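Local coordinates for mandelate racemase/muconate lactonizing enzyme family protein (Bradyrhizobium sp. ORS 278, PDB 3TOY) that is a member of the mandelate racemase/muconate lactonizing enzyme family and binds calcium in its enolase-like barrel domain, at residues Ala258-Ser263 against Ala287-Met292; Ile244-Pro249 against Gly270-Phe275; Asn306-Ala311 against Ile316-His321; Glu251-His256 against Ala280-Ala285; Ala197-Met202 against Leu218-Ser223. One frame throughout, in Å; residues are numbered along the deposited sequence. Where two conformers were deposited one is given.

Contact 1: Ala258-Ser263 against Ala287-Met292. With CA (calcium ion), chain I.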
# COMPACT_ATOMS: atom_id res chain seq x y z
N ALA A 258 10.98 -11.52 0.53
CA ALA A 258 10.22 -12.32 -0.41
C ALA A 258 10.20 -13.80 -0.01
O ALA A 258 9.16 -14.48 -0.10
CB ALA A 258 10.78 -12.14 -1.81
N VAL A 259 11.34 -14.31 0.46
CA VAL A 259 11.37 -15.68 1.00
C VAL A 259 10.46 -15.79 2.21
O VAL A 259 9.64 -16.71 2.32
CB VAL A 259 12.80 -16.11 1.36
CG1 VAL A 259 12.82 -17.52 2.04
CG2 VAL A 259 13.69 -16.11 0.11
N ARG A 260 10.58 -14.83 3.12
CA ARG A 260 9.77 -14.87 4.32
C ARG A 260 8.28 -14.92 4.00
O ARG A 260 7.51 -15.67 4.63
CB ARG A 260 10.04 -13.62 5.14
CG ARG A 260 9.27 -13.57 6.47
CD ARG A 260 9.43 -12.20 7.09
NE ARG A 260 8.61 -12.07 8.29
CZ ARG A 260 8.18 -10.91 8.77
NH1 ARG A 260 8.48 -9.79 8.14
NH2 ARG A 260 7.44 -10.86 9.87
N GLU A 261 7.86 -14.09 3.05
CA GLU A 261 6.44 -14.04 2.66
C GLU A 261 5.87 -15.39 2.20
O GLU A 261 4.70 -15.71 2.46
CB GLU A 261 6.22 -12.95 1.59
CG GLU A 261 6.12 -11.54 2.22
CD GLU A 261 6.49 -10.38 1.25
OE1 GLU A 261 6.21 -10.49 0.03
OE2 GLU A 261 7.06 -9.36 1.73
N ARG A 262 6.70 -16.18 1.54
CA ARG A 262 6.27 -17.46 0.99
C ARG A 262 6.61 -18.64 1.90
O ARG A 262 6.10 -19.75 1.72
CB ARG A 262 6.98 -17.66 -0.36
CG ARG A 262 6.39 -16.79 -1.50
CD ARG A 262 5.11 -17.43 -2.02
NE ARG A 262 5.17 -17.69 -3.46
CZ ARG A 262 5.37 -18.89 -4.01
NH1 ARG A 262 5.50 -19.98 -3.24
NH2 ARG A 262 5.42 -19.02 -5.33
N SER A 263 7.46 -18.42 2.90
CA SER A 263 7.94 -19.55 3.74
C SER A 263 6.96 -19.98 4.83
O SER A 263 6.40 -19.14 5.54
CB SER A 263 9.28 -19.20 4.42
OG SER A 263 9.71 -20.31 5.21
N ALA A 287 12.38 -8.21 6.49
CA ALA A 287 13.30 -9.27 6.04
C ALA A 287 13.13 -10.64 6.74
O ALA A 287 13.32 -11.69 6.11
CB ALA A 287 14.74 -8.77 6.18
N SER A 288 12.82 -10.66 8.04
CA SER A 288 12.82 -11.93 8.78
C SER A 288 11.79 -12.01 9.89
O SER A 288 11.24 -11.00 10.32
CB SER A 288 14.22 -12.20 9.34
OG SER A 288 14.53 -11.22 10.34
N ASP A 289 11.50 -13.24 10.33
CA ASP A 289 10.61 -13.49 11.45
C ASP A 289 11.33 -13.40 12.75
O ASP A 289 10.74 -12.96 13.73
CB ASP A 289 9.99 -14.89 11.34
CG ASP A 289 9.21 -15.05 10.06
OD1 ASP A 289 8.18 -14.36 9.94
OD2 ASP A 289 9.62 -15.81 9.16
N PHE A 290 12.58 -13.86 12.75
CA PHE A 290 13.43 -13.87 13.93
C PHE A 290 14.68 -13.05 13.56
O PHE A 290 15.02 -12.92 12.38
CB PHE A 290 13.93 -15.30 14.22
CG PHE A 290 12.83 -16.31 14.56
CD1 PHE A 290 11.59 -15.89 15.03
CD2 PHE A 290 13.07 -17.67 14.46
CE1 PHE A 290 10.62 -16.83 15.36
CE2 PHE A 290 12.11 -18.61 14.80
CZ PHE A 290 10.89 -18.19 15.26
N ILE A 291 15.42 -12.55 14.57
CA ILE A 291 16.72 -11.96 14.29
C ILE A 291 17.73 -12.53 15.29
O ILE A 291 17.35 -12.95 16.37
CB ILE A 291 16.76 -10.38 14.40
CG1 ILE A 291 16.30 -9.90 15.78
CG2 ILE A 291 15.91 -9.75 13.22
CD1 ILE A 291 16.46 -8.40 15.95
N MET A 292 19.00 -12.49 14.91
CA MET A 292 20.10 -12.89 15.78
C MET A 292 21.31 -11.98 15.56
O MET A 292 22.24 -12.32 14.81
CB MET A 292 20.49 -14.36 15.54
CG MET A 292 20.70 -14.76 14.08
SD MET A 292 20.99 -16.55 13.91
CE MET A 292 22.75 -16.68 14.40
CA CA I . 6.31 -16.72 6.38
O HOH W 1 4.31 -16.16 5.64
O HOH W 2 8.34 -17.26 7.45
O HOH W 3 6.28 -14.85 8.10

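Contact 2: Ile244-Pro249 against Gly270-Phe275. With CA (calcium ion), chain E.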
# COMPACT_ATOMS: atom_id res chain seq x y z
N ILE A 244 14.87 -21.29 9.42
CA ILE A 244 15.81 -21.33 8.30
C ILE A 244 16.62 -20.05 8.38
O ILE A 244 16.05 -18.95 8.35
CB ILE A 244 15.06 -21.30 6.97
CG1 ILE A 244 14.13 -22.53 6.89
CG2 ILE A 244 16.05 -21.25 5.81
CD1 ILE A 244 14.88 -23.87 6.66
N GLU A 245 17.95 -20.18 8.40
CA GLU A 245 18.80 -19.04 8.72
C GLU A 245 19.56 -18.55 7.47
O GLU A 245 20.11 -19.37 6.72
CB GLU A 245 19.76 -19.46 9.84
CG GLU A 245 20.72 -18.41 10.33
CD GLU A 245 21.48 -18.92 11.55
OE1 GLU A 245 20.83 -19.57 12.41
OE2 GLU A 245 22.70 -18.66 11.63
N GLU A 246 19.57 -17.23 7.26
CA GLU A 246 20.21 -16.59 6.10
C GLU A 246 20.09 -17.38 4.81
O GLU A 246 21.09 -17.83 4.25
CB GLU A 246 21.69 -16.28 6.41
CG GLU A 246 21.88 -15.15 7.42
CD GLU A 246 23.32 -14.62 7.42
OE1 GLU A 246 24.25 -15.45 7.47
OE2 GLU A 246 23.53 -13.39 7.35
N PRO A 247 18.86 -17.55 4.30
CA PRO A 247 18.69 -18.30 3.06
C PRO A 247 19.39 -17.64 1.88
O PRO A 247 19.80 -18.34 0.96
CB PRO A 247 17.17 -18.29 2.83
CG PRO A 247 16.68 -17.12 3.64
CD PRO A 247 17.57 -17.08 4.84
N VAL A 248 19.51 -16.32 1.91
CA VAL A 248 20.09 -15.58 0.78
C VAL A 248 21.09 -14.56 1.30
O VAL A 248 21.23 -14.41 2.51
CB VAL A 248 18.96 -14.91 -0.06
CG1 VAL A 248 17.86 -15.96 -0.35
CG2 VAL A 248 18.35 -13.73 0.67
N PRO A 249 21.82 -13.86 0.41
CA PRO A 249 22.80 -12.90 0.92
C PRO A 249 22.23 -11.95 1.96
O PRO A 249 21.10 -11.44 1.82
CB PRO A 249 23.27 -12.15 -0.33
CG PRO A 249 23.11 -13.20 -1.44
CD PRO A 249 21.86 -13.98 -1.06
N GLY A 270 20.33 -11.76 10.44
CA GLY A 270 20.77 -10.64 11.28
C GLY A 270 22.22 -10.69 11.76
O GLY A 270 22.77 -9.66 12.18
N GLU A 271 22.85 -11.84 11.66
CA GLU A 271 24.21 -11.95 12.23
C GLU A 271 25.21 -11.13 11.44
O GLU A 271 26.33 -10.90 11.90
CB GLU A 271 24.67 -13.40 12.28
CG GLU A 271 25.13 -13.97 10.92
CD GLU A 271 25.16 -15.49 10.95
OE1 GLU A 271 24.14 -16.10 11.33
OE2 GLU A 271 26.19 -16.09 10.58
N ASN A 272 24.83 -10.69 10.24
CA ASN A 272 25.74 -9.90 9.43
C ASN A 272 25.31 -8.45 9.16
O ASN A 272 26.00 -7.73 8.41
CB ASN A 272 26.05 -10.66 8.11
CG ASN A 272 26.87 -11.90 8.38
OD1 ASN A 272 27.85 -11.82 9.09
ND2 ASN A 272 26.44 -13.05 7.87
N TRP A 273 24.23 -8.00 9.80
CA TRP A 273 23.76 -6.64 9.64
C TRP A 273 24.49 -5.68 10.58
O TRP A 273 24.95 -6.06 11.68
CB TRP A 273 22.23 -6.52 9.83
CG TRP A 273 21.45 -7.40 8.88
CD1 TRP A 273 21.85 -7.83 7.65
CD2 TRP A 273 20.12 -7.91 9.07
NE1 TRP A 273 20.86 -8.60 7.07
CE2 TRP A 273 19.79 -8.66 7.92
CE3 TRP A 273 19.17 -7.81 10.10
CZ2 TRP A 273 18.57 -9.33 7.78
CZ3 TRP A 273 17.94 -8.49 9.96
CH2 TRP A 273 17.66 -9.23 8.82
N TRP A 274 24.60 -4.43 10.15
CA TRP A 274 25.48 -3.45 10.82
C TRP A 274 24.70 -2.44 11.65
O TRP A 274 23.97 -1.62 11.09
CB TRP A 274 26.34 -2.72 9.76
CG TRP A 274 27.25 -3.67 9.05
CD1 TRP A 274 27.11 -4.18 7.80
CD2 TRP A 274 28.45 -4.27 9.60
NE1 TRP A 274 28.14 -5.07 7.53
CE2 TRP A 274 28.98 -5.12 8.62
CE3 TRP A 274 29.10 -4.16 10.84
CZ2 TRP A 274 30.14 -5.88 8.82
CZ3 TRP A 274 30.28 -4.91 11.05
CH2 TRP A 274 30.78 -5.75 10.04
N PHE A 275 24.90 -2.48 12.97
CA PHE A 275 24.46 -1.43 13.89
C PHE A 275 22.95 -1.30 14.00
O PHE A 275 22.22 -1.97 13.26
CB PHE A 275 25.10 -0.08 13.54
CG PHE A 275 26.58 -0.06 13.82
CD1 PHE A 275 27.04 0.18 15.10
CD2 PHE A 275 27.49 -0.34 12.80
CE1 PHE A 275 28.42 0.17 15.38
CE2 PHE A 275 28.85 -0.36 13.05
CZ PHE A 275 29.31 -0.10 14.35
CA CA E . 24.85 -18.35 10.82
O HOH W 4 22.30 -11.21 8.49
O HOH W 5 24.12 -17.80 8.74
O HOH W 6 25.83 -19.16 12.92

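Contact 3: Asn306-Ala311 against Ile316-His321. With P4C (O-acetaldehydyl-hexaethylene glycol), chain H; ACT (acetate ion), chain F.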
# COMPACT_ATOMS: atom_id res chain seq x y z
N ASN A 306 19.75 -1.05 21.92
CA ASN A 306 18.90 -0.30 20.99
C ASN A 306 18.06 -1.30 20.18
O ASN A 306 16.83 -1.17 20.09
CB ASN A 306 19.79 0.50 20.04
CG ASN A 306 19.02 1.46 19.11
OD1 ASN A 306 18.08 1.08 18.37
ND2 ASN A 306 19.49 2.71 19.09
N VAL A 307 18.74 -2.27 19.58
CA VAL A 307 18.06 -3.29 18.76
C VAL A 307 17.05 -4.12 19.59
O VAL A 307 16.02 -4.54 19.08
CB VAL A 307 19.08 -4.21 18.00
CG1 VAL A 307 18.36 -5.37 17.27
CG2 VAL A 307 19.86 -3.38 16.97
N ALA A 308 17.30 -4.33 20.87
CA ALA A 308 16.36 -5.07 21.70
C ALA A 308 15.02 -4.31 21.75
O ALA A 308 13.97 -4.94 21.78
CB ALA A 308 16.91 -5.26 23.11
N GLY A 309 15.08 -2.98 21.79
CA GLY A 309 13.85 -2.15 21.83
C GLY A 309 13.10 -2.27 20.50
O GLY A 309 11.87 -2.40 20.47
N GLN A 310 13.84 -2.23 19.41
CA GLN A 310 13.27 -2.39 18.07
C GLN A 310 12.61 -3.75 17.94
O GLN A 310 11.51 -3.86 17.41
CB GLN A 310 14.35 -2.31 17.00
CG GLN A 310 15.04 -0.95 16.84
CD GLN A 310 15.98 -0.98 15.66
OE1 GLN A 310 15.63 -1.49 14.61
NE2 GLN A 310 17.20 -0.45 15.84
N ALA A 311 13.28 -4.80 18.41
CA ALA A 311 12.72 -6.16 18.29
C ALA A 311 11.45 -6.34 19.10
O ALA A 311 10.50 -7.01 18.66
CB ALA A 311 13.78 -7.24 18.64
N ILE A 316 9.67 -9.47 17.33
CA ILE A 316 10.63 -10.35 16.67
C ILE A 316 11.47 -11.04 17.74
O ILE A 316 12.25 -10.38 18.46
CB ILE A 316 11.53 -9.58 15.70
CG1 ILE A 316 10.69 -9.06 14.53
CG2 ILE A 316 12.67 -10.50 15.16
CD1 ILE A 316 11.49 -8.27 13.52
N PRO A 317 11.31 -12.35 17.89
CA PRO A 317 12.17 -13.06 18.83
C PRO A 317 13.63 -12.83 18.46
O PRO A 317 14.01 -12.98 17.31
CB PRO A 317 11.82 -14.53 18.57
CG PRO A 317 10.36 -14.46 18.14
CD PRO A 317 10.34 -13.25 17.23
N MET A 318 14.44 -12.52 19.46
CA MET A 318 15.83 -12.11 19.24
C MET A 318 16.80 -13.08 19.91
O MET A 318 16.74 -13.28 21.12
CB MET A 318 16.01 -10.71 19.82
CG MET A 318 17.38 -10.08 19.62
SD MET A 318 17.19 -8.30 19.88
CE MET A 318 18.87 -7.76 20.30
N SER A 319 17.67 -13.68 19.10
CA SER A 319 18.70 -14.61 19.55
C SER A 319 20.07 -13.96 19.38
O SER A 319 20.16 -12.83 18.92
CB SER A 319 18.60 -15.89 18.71
OG SER A 319 17.38 -16.57 18.99
N SER A 320 21.15 -14.68 19.73
CA SER A 320 22.48 -14.17 19.52
C SER A 320 23.24 -14.95 18.46
O SER A 320 22.94 -16.11 18.17
CB SER A 320 23.27 -14.19 20.85
OG SER A 320 23.26 -15.50 21.41
N HIS A 321 24.22 -14.28 17.85
CA HIS A 321 25.16 -14.96 16.99
C HIS A 321 26.53 -15.04 17.66
O HIS A 321 27.19 -14.01 17.86
CB HIS A 321 25.35 -14.23 15.68
CG HIS A 321 26.31 -14.93 14.77
ND1 HIS A 321 27.44 -14.33 14.26
CD2 HIS A 321 26.30 -16.19 14.28
CE1 HIS A 321 28.09 -15.18 13.49
NE2 HIS A 321 27.41 -16.32 13.48
O1 P4C H . 15.91 -1.70 25.63
C2 P4C H . 16.91 -2.63 26.06
C3 P4C H . 16.72 -3.00 27.53
O4 P4C H . 17.44 -2.09 28.37
C5 P4C H . 17.97 -2.74 29.54
C6 P4C H . 18.60 -1.74 30.51
O7 P4C H . 19.86 -1.29 30.02
C8 P4C H . 20.34 -0.06 30.58
C9 P4C H . 21.47 0.45 29.69
O10 P4C H . 21.05 1.62 28.99
C11 P4C H . 21.82 1.90 27.82
C12 P4C H . 21.13 2.99 27.00
O13 P4C H . 20.01 2.46 26.29
C14 P4C H . 19.53 3.38 25.30
C15 P4C H . 18.20 2.90 24.74
O16 P4C H . 18.42 2.00 23.64
C ACT F . 28.28 -18.77 10.90
O ACT F . 28.37 -18.65 12.15
OXT ACT F . 27.18 -19.14 10.45
CH3 ACT F . 29.44 -18.48 9.98

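Contact 4: Glu251-His256 against Ala280-Ala285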
# COMPACT_ATOMS: atom_id res chain seq x y z
N GLU A 251 22.84 -8.91 2.64
CA GLU A 251 22.54 -7.55 2.19
C GLU A 251 21.20 -7.49 1.45
O GLU A 251 20.67 -6.41 1.20
CB GLU A 251 23.61 -7.04 1.21
CG GLU A 251 25.04 -7.03 1.77
CD GLU A 251 25.84 -8.28 1.40
OE1 GLU A 251 25.23 -9.35 1.19
OE2 GLU A 251 27.10 -8.19 1.33
N ASN A 252 20.70 -8.66 1.07
CA ASN A 252 19.52 -8.74 0.21
C ASN A 252 18.28 -8.77 1.11
O ASN A 252 17.72 -9.83 1.37
CB ASN A 252 19.62 -9.95 -0.71
CG ASN A 252 18.56 -9.96 -1.83
OD1 ASN A 252 17.70 -9.08 -1.90
ND2 ASN A 252 18.64 -10.96 -2.71
N LEU A 253 17.91 -7.61 1.64
CA LEU A 253 16.80 -7.53 2.58
C LEU A 253 15.48 -7.81 1.84
O LEU A 253 14.59 -8.49 2.39
CB LEU A 253 16.73 -6.14 3.23
CG LEU A 253 17.99 -5.72 4.02
CD1 LEU A 253 17.88 -4.28 4.55
CD2 LEU A 253 18.25 -6.70 5.13
N SER A 254 15.35 -7.24 0.65
CA SER A 254 14.15 -7.50 -0.20
C SER A 254 13.99 -8.96 -0.54
O SER A 254 12.88 -9.50 -0.52
CB SER A 254 14.20 -6.66 -1.49
OG SER A 254 14.09 -5.28 -1.14
N GLY A 255 15.10 -9.63 -0.87
CA GLY A 255 15.06 -11.06 -1.15
C GLY A 255 14.68 -11.87 0.09
O GLY A 255 13.86 -12.78 0.01
N HIS A 256 15.27 -11.55 1.24
CA HIS A 256 14.83 -12.18 2.48
C HIS A 256 13.32 -12.00 2.69
O HIS A 256 12.61 -12.95 3.05
CB HIS A 256 15.58 -11.61 3.69
CG HIS A 256 16.88 -12.31 3.99
ND1 HIS A 256 18.09 -11.89 3.50
CD2 HIS A 256 17.15 -13.39 4.77
CE1 HIS A 256 19.06 -12.68 3.95
NE2 HIS A 256 18.51 -13.61 4.71
N ALA A 280 17.17 -1.55 11.82
CA ALA A 280 15.95 -0.76 11.52
C ALA A 280 15.52 -0.90 10.06
O ALA A 280 14.32 -1.07 9.77
CB ALA A 280 16.11 0.74 11.90
N GLU A 281 16.47 -0.82 9.13
CA GLU A 281 16.13 -1.03 7.71
C GLU A 281 15.66 -2.46 7.38
O GLU A 281 14.71 -2.66 6.58
CB GLU A 281 17.28 -0.63 6.77
CG GLU A 281 17.70 0.86 6.87
CD GLU A 281 16.56 1.86 6.59
OE1 GLU A 281 15.53 1.50 5.98
OE2 GLU A 281 16.69 3.03 7.00
N ALA A 282 16.32 -3.46 7.96
CA ALA A 282 15.87 -4.85 7.78
C ALA A 282 14.45 -5.07 8.28
O ALA A 282 13.66 -5.75 7.63
CB ALA A 282 16.84 -5.84 8.47
N ILE A 283 14.12 -4.48 9.41
CA ILE A 283 12.79 -4.64 10.01
C ILE A 283 11.77 -3.88 9.18
O ILE A 283 10.64 -4.36 8.96
CB ILE A 283 12.78 -4.16 11.48
CG1 ILE A 283 13.59 -5.17 12.33
CG2 ILE A 283 11.37 -4.03 12.02
CD1 ILE A 283 13.91 -4.71 13.79
N ALA A 284 12.17 -2.71 8.69
CA ALA A 284 11.29 -1.91 7.84
C ALA A 284 10.99 -2.67 6.55
O ALA A 284 9.90 -2.59 6.04
CB ALA A 284 11.92 -0.57 7.52
N ALA A 285 11.96 -3.40 6.02
CA ALA A 285 11.73 -4.21 4.83
C ALA A 285 10.98 -5.52 5.12
O ALA A 285 10.53 -6.19 4.19
CB ALA A 285 13.05 -4.49 4.13

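Contact 5: Ala197-Met202 against Leu218-Ser223. With CA (calcium ion), chain E; ACT (acetate ion), chain F.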
# COMPACT_ATOMS: atom_id res chain seq x y z
N ALA A 197 18.58 -32.42 -2.52
CA ALA A 197 18.60 -33.81 -2.06
C ALA A 197 19.57 -33.95 -0.89
O ALA A 197 19.27 -34.61 0.09
CB ALA A 197 18.99 -34.77 -3.20
N THR A 198 20.73 -33.32 -1.02
CA THR A 198 21.72 -33.37 0.05
C THR A 198 21.21 -32.78 1.37
O THR A 198 21.38 -33.36 2.44
CB THR A 198 23.01 -32.68 -0.39
OG1 THR A 198 23.58 -33.44 -1.47
CG2 THR A 198 24.00 -32.61 0.74
N ASP A 199 20.54 -31.64 1.28
CA ASP A 199 19.99 -31.00 2.47
C ASP A 199 18.93 -31.90 3.07
O ASP A 199 18.87 -32.07 4.28
CB ASP A 199 19.31 -29.67 2.12
CG ASP A 199 20.28 -28.61 1.65
OD1 ASP A 199 21.48 -28.63 2.05
OD2 ASP A 199 19.83 -27.73 0.87
N GLU A 200 18.09 -32.46 2.22
CA GLU A 200 16.98 -33.24 2.74
C GLU A 200 17.48 -34.54 3.37
O GLU A 200 17.00 -34.94 4.42
CB GLU A 200 15.95 -33.53 1.65
CG GLU A 200 14.72 -34.21 2.21
CD GLU A 200 13.56 -34.24 1.24
OE1 GLU A 200 13.72 -33.77 0.09
OE2 GLU A 200 12.49 -34.76 1.62
N ALA A 201 18.45 -35.19 2.73
CA ALA A 201 19.06 -36.40 3.31
C ALA A 201 19.60 -36.08 4.70
O ALA A 201 19.35 -36.81 5.66
CB ALA A 201 20.19 -36.91 2.41
N MET A 202 20.35 -34.99 4.80
CA MET A 202 20.94 -34.61 6.09
C MET A 202 19.90 -34.41 7.17
O MET A 202 20.02 -34.95 8.27
CB MET A 202 21.78 -33.35 5.96
CG MET A 202 22.44 -32.97 7.30
SD MET A 202 23.29 -31.39 7.24
CE MET A 202 21.91 -30.25 7.47
N LEU A 218 18.28 -24.91 10.58
CA LEU A 218 19.10 -25.10 9.37
C LEU A 218 19.65 -23.77 8.86
O LEU A 218 18.88 -22.85 8.62
CB LEU A 218 18.29 -25.83 8.28
CG LEU A 218 18.98 -26.07 6.93
CD1 LEU A 218 20.24 -26.94 7.11
CD2 LEU A 218 18.01 -26.76 5.92
N ASP A 219 20.97 -23.68 8.71
CA ASP A 219 21.64 -22.47 8.29
C ASP A 219 22.20 -22.61 6.88
O ASP A 219 23.06 -23.45 6.64
CB ASP A 219 22.73 -22.14 9.31
CG ASP A 219 23.46 -20.83 9.04
OD1 ASP A 219 23.15 -20.13 8.06
OD2 ASP A 219 24.34 -20.49 9.86
N PHE A 220 21.68 -21.81 5.95
CA PHE A 220 22.13 -21.83 4.55
C PHE A 220 23.33 -20.93 4.30
O PHE A 220 23.90 -20.95 3.20
CB PHE A 220 20.99 -21.45 3.57
CG PHE A 220 19.99 -22.55 3.33
CD1 PHE A 220 20.39 -23.75 2.75
CD2 PHE A 220 18.65 -22.38 3.65
CE1 PHE A 220 19.50 -24.77 2.52
CE2 PHE A 220 17.72 -23.42 3.41
CZ PHE A 220 18.15 -24.61 2.84
N ASN A 221 23.71 -20.13 5.30
CA ASN A 221 24.85 -19.23 5.14
C ASN A 221 24.83 -18.43 3.84
O ASN A 221 25.86 -18.28 3.18
CB ASN A 221 26.18 -20.00 5.29
CG ASN A 221 26.51 -20.28 6.75
OD1 ASN A 221 26.33 -21.39 7.23
ND2 ASN A 221 26.92 -19.25 7.46
N GLN A 222 23.67 -17.87 3.50
CA GLN A 222 23.56 -16.93 2.36
C GLN A 222 23.75 -17.58 0.99
O GLN A 222 23.96 -16.87 -0.00
CB GLN A 222 24.55 -15.79 2.49
CG GLN A 222 24.57 -15.08 3.86
CD GLN A 222 25.64 -14.03 3.90
OE1 GLN A 222 25.54 -12.99 3.22
NE2 GLN A 222 26.69 -14.28 4.70
N SER A 223 23.64 -18.90 0.93
CA SER A 223 24.11 -19.61 -0.26
C SER A 223 23.07 -19.73 -1.39
O SER A 223 23.41 -20.16 -2.49
CB SER A 223 24.63 -21.00 0.13
OG SER A 223 23.59 -21.78 0.74
CA CA E . 24.85 -18.35 10.82
C ACT F . 28.28 -18.77 10.90
O ACT F . 28.37 -18.65 12.15
OXT ACT F . 27.18 -19.14 10.45
CH3 ACT F . 29.44 -18.48 9.98
O HOH W 5 24.12 -17.80 8.74
O HOH W 6 25.83 -19.16 12.92

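Contact 1: Ala258-Ser263 against Ala287-Met292
The guanidinium of Arg260 has the carbonyl oxygen of Ser288 over one face and the carboxylate of Asp289 at its edge. Ser288 O sits above the centre of the group, 3.4 Å from Arg260 CZ, a polar lid that takes no hydrogen bond from NE. At the edge, Arg260 NE donates to Asp289 OD1 at 2.9 Å, nearly straight at 168° and close to the guanidinium plane, which makes a salt bridge. The acceptor is met from well above its own carboxylate plane, and the two planes stand 74° apart. With CG anti to the backbone N (chi1 -178°) and the chain extended as far as NE, Arg260 reaches off its helix, laying CG 3.5 Å from Asp289 OD2. Asp289 OD2 accepts from Ile267 N, and Arg260 NH1 donates to Gly286 O. A calcium ion bound by Arg260 O (2.4 Å) and Ser263 O (2.6 Å) links the same partners through water: two of its three water ligands donate to the Asp289 carboxylate, one to each oxygen. The contact thus ties the C-terminal end of helix 253-262 to the loop entering strand 290-291, beside strand 267-269, while Val259 and Ser263 pack on helix 226-236.

Contact 2: Ile244-Pro249 against Gly270-Phe275
Glu245 and Glu271 are tied by metal coordination: Glu245 OE2 binds the calcium ion at 2.3 Å, whereas Glu271 chelates it through OE1 (2.4 Å) and OE2 (2.6 Å). Their carboxylate planes lie 66° apart, and the shared cation brings Glu245 OE2 within 3.0 Å of Glu271 OE1. Asp219 is the third protein ligand, and Glu245 OE1 turns to Lys188 and Trp243. Hydrogen bonds form a second layer. Asn272 ND2 donates to the syn lone pair of Glu246 OE2 at 3.0 Å, while Asn272 OD1 accepts from Lys297. One water bridges Glu246 OE2 to the backbone N atoms of Gly270 and Asn272; another, a calcium ligand, donates to Glu246 OE1. Stacking completes the set: the Glu246 carboxylate lies nearly parallel to that of Glu271, 21° apart, a closeness of like charges probably eased by the nearby calcium. Acidic ligands at the C-terminal ends of successive barrel strands are the hallmark of the enolase-superfamily metal site.

Contact 3: Asn306-Ala311 against Ile316-His321
Met318 swings CG anti to its backbone N (chi1 -177°) and stays extended through the thioether (chi3 158°), a straight arm that carries SD and CE onto segment 306-311 of helix 300-314. There SD rests 3.8 Å from both Ala311 CB and Ala308 CA, and the terminal CE passes on to Val307 CG1 at 3.9 Å. The Val307 branch that meets it is the one anti to the backbone N, and the two side chains cross at about a right angle. Ala308 and Ala311 are small enough for the sulfur to lie close to the helix. Nearer the turn, Ile316 N donates to Ala311 O at 2.9 Å (172°), the polar bond that closes the two segments on each other. Beside it, Ala311 CB and Ile316 CB stand 4.4 Å apart. Ile291 of the neighbouring strand packs against Val307, Ala311 and Ile316. The His321 ring presents its edge to an acetate ion, NE2 donating to ACT O at 2.8 Å; its ND1 bonds to Asp294. Helix 300-314 thus packs on the chain leading toward His321 and the calcium site, while Asn306 and Ala308 line one o-acetaldehydyl-hexaethylene glycol pocket and Pro317 another, consistent with an enolase-superfamily barrel.

Contact 4: Glu251-His256 against Ala280-Ala285
Leu253 meets segment 280-285 of helix 275-285 with both methyls and its CB. CD2 lies 3.7 Å from Ala282 CB, the closest side-chain approach, while CD1 reaches over the backbone of the same residue, 3.8 Å from Ala282 N and 4.0 Å from Glu281 C. Farther along, Leu253 CB stands 4.1 Å from Ala285 CB. The leucine therefore spans one turn of the opposing helix, its fork set on Ala282 and its CB on Ala285. CG anti to the carbonyl carbon (chi1 -60°) directs the fork at Ala282. Trp273 packs on both Leu253 and Ala282. Behind the leucine, Asn252 caps the helix that starts at Leu253: its OD1 accepts from Gly255 N at 2.9 Å. Asn252 O is gripped by two donors from opposite faces of its plane, His256 N and His256 ND1, each at 3.0 Å; the second bond lies in the ring plane and fixes the rotation of the imidazole. The end of the Glu281 side chain leads away from Leu253, its carboxylate bonded to Ser254 of a neighbouring subunit, and Ser254 returns the same bond to Glu281 of that subunit. The two segments thus meet through apolar packing, without a hydrogen bond between them, and polar groups serve the helix start and the subunit interface.

Contact 5: Ala197-Met202 against Leu218-Ser223
Segment 197-202 of helix 196-210 lies beside the end of strand 215-219, their nearest CA atoms, Asp199 and Leu218, 9.1 Å apart, so side chains alone bridge the gap. The chain then folds into a type I' turn from Phe220 to Ser223, in which Phe220 O accepts from both Ser223 N and Ser223 OG, the hydroxyl at 2.6 Å on a lone pair in the carbonyl plane. Asp219 OD1 accepts from Asn221 N, an Asx turn. Across the contact, Asp199 OD2 comes to the edge of the Phe220 ring, 3.4 Å from CE1 and in the ring plane, with the carboxylate turned 63° from the ring. This sets the carboxylate against the ring's slightly positive rim, though its main partner is Arg232, in a salt bridge, while OD1 accepts from Gly192 N. The second meeting is apolar: Met202, bent at chi3 (82°), brings CE to 3.7 Å from Leu218 CD1. On the strand's other side Asp219 OD2 binds calcium at 2.4 Å; the ion also binds acetate OXT, which accepts from Asn221 ND2. Helix and strand belong to one beta-alpha-beta unit, 186-190, 196-210 and 215-219, whose strand end delivers a metal ligand as in the enolase-superfamily barrel.

Overall arrangement
All five contacts fall in the barrel domain, and their chemistry follows their place in the fold and not their burial. Contacts 2, 3 and 5 are buried, contact 5 even though its centre lies about 21 Å from that of the chain. Contacts 2 and 5 join through neighbouring strands and share one calcium ion, while contacts 3 and 5 both reach the acetate. Contacts 1 and 4 are only partly buried and use opposite ends of helix 253-262: one is ionic with a second calcium, the other apolar. Metal-bound carboxylates mark the strand ends, whereas alanine-rich packing joins helices to their surroundings in contacts 3 and 4. Contact 1 connects to contact 3 by backbone pairing of Ile291 with Pro317 and Ser319.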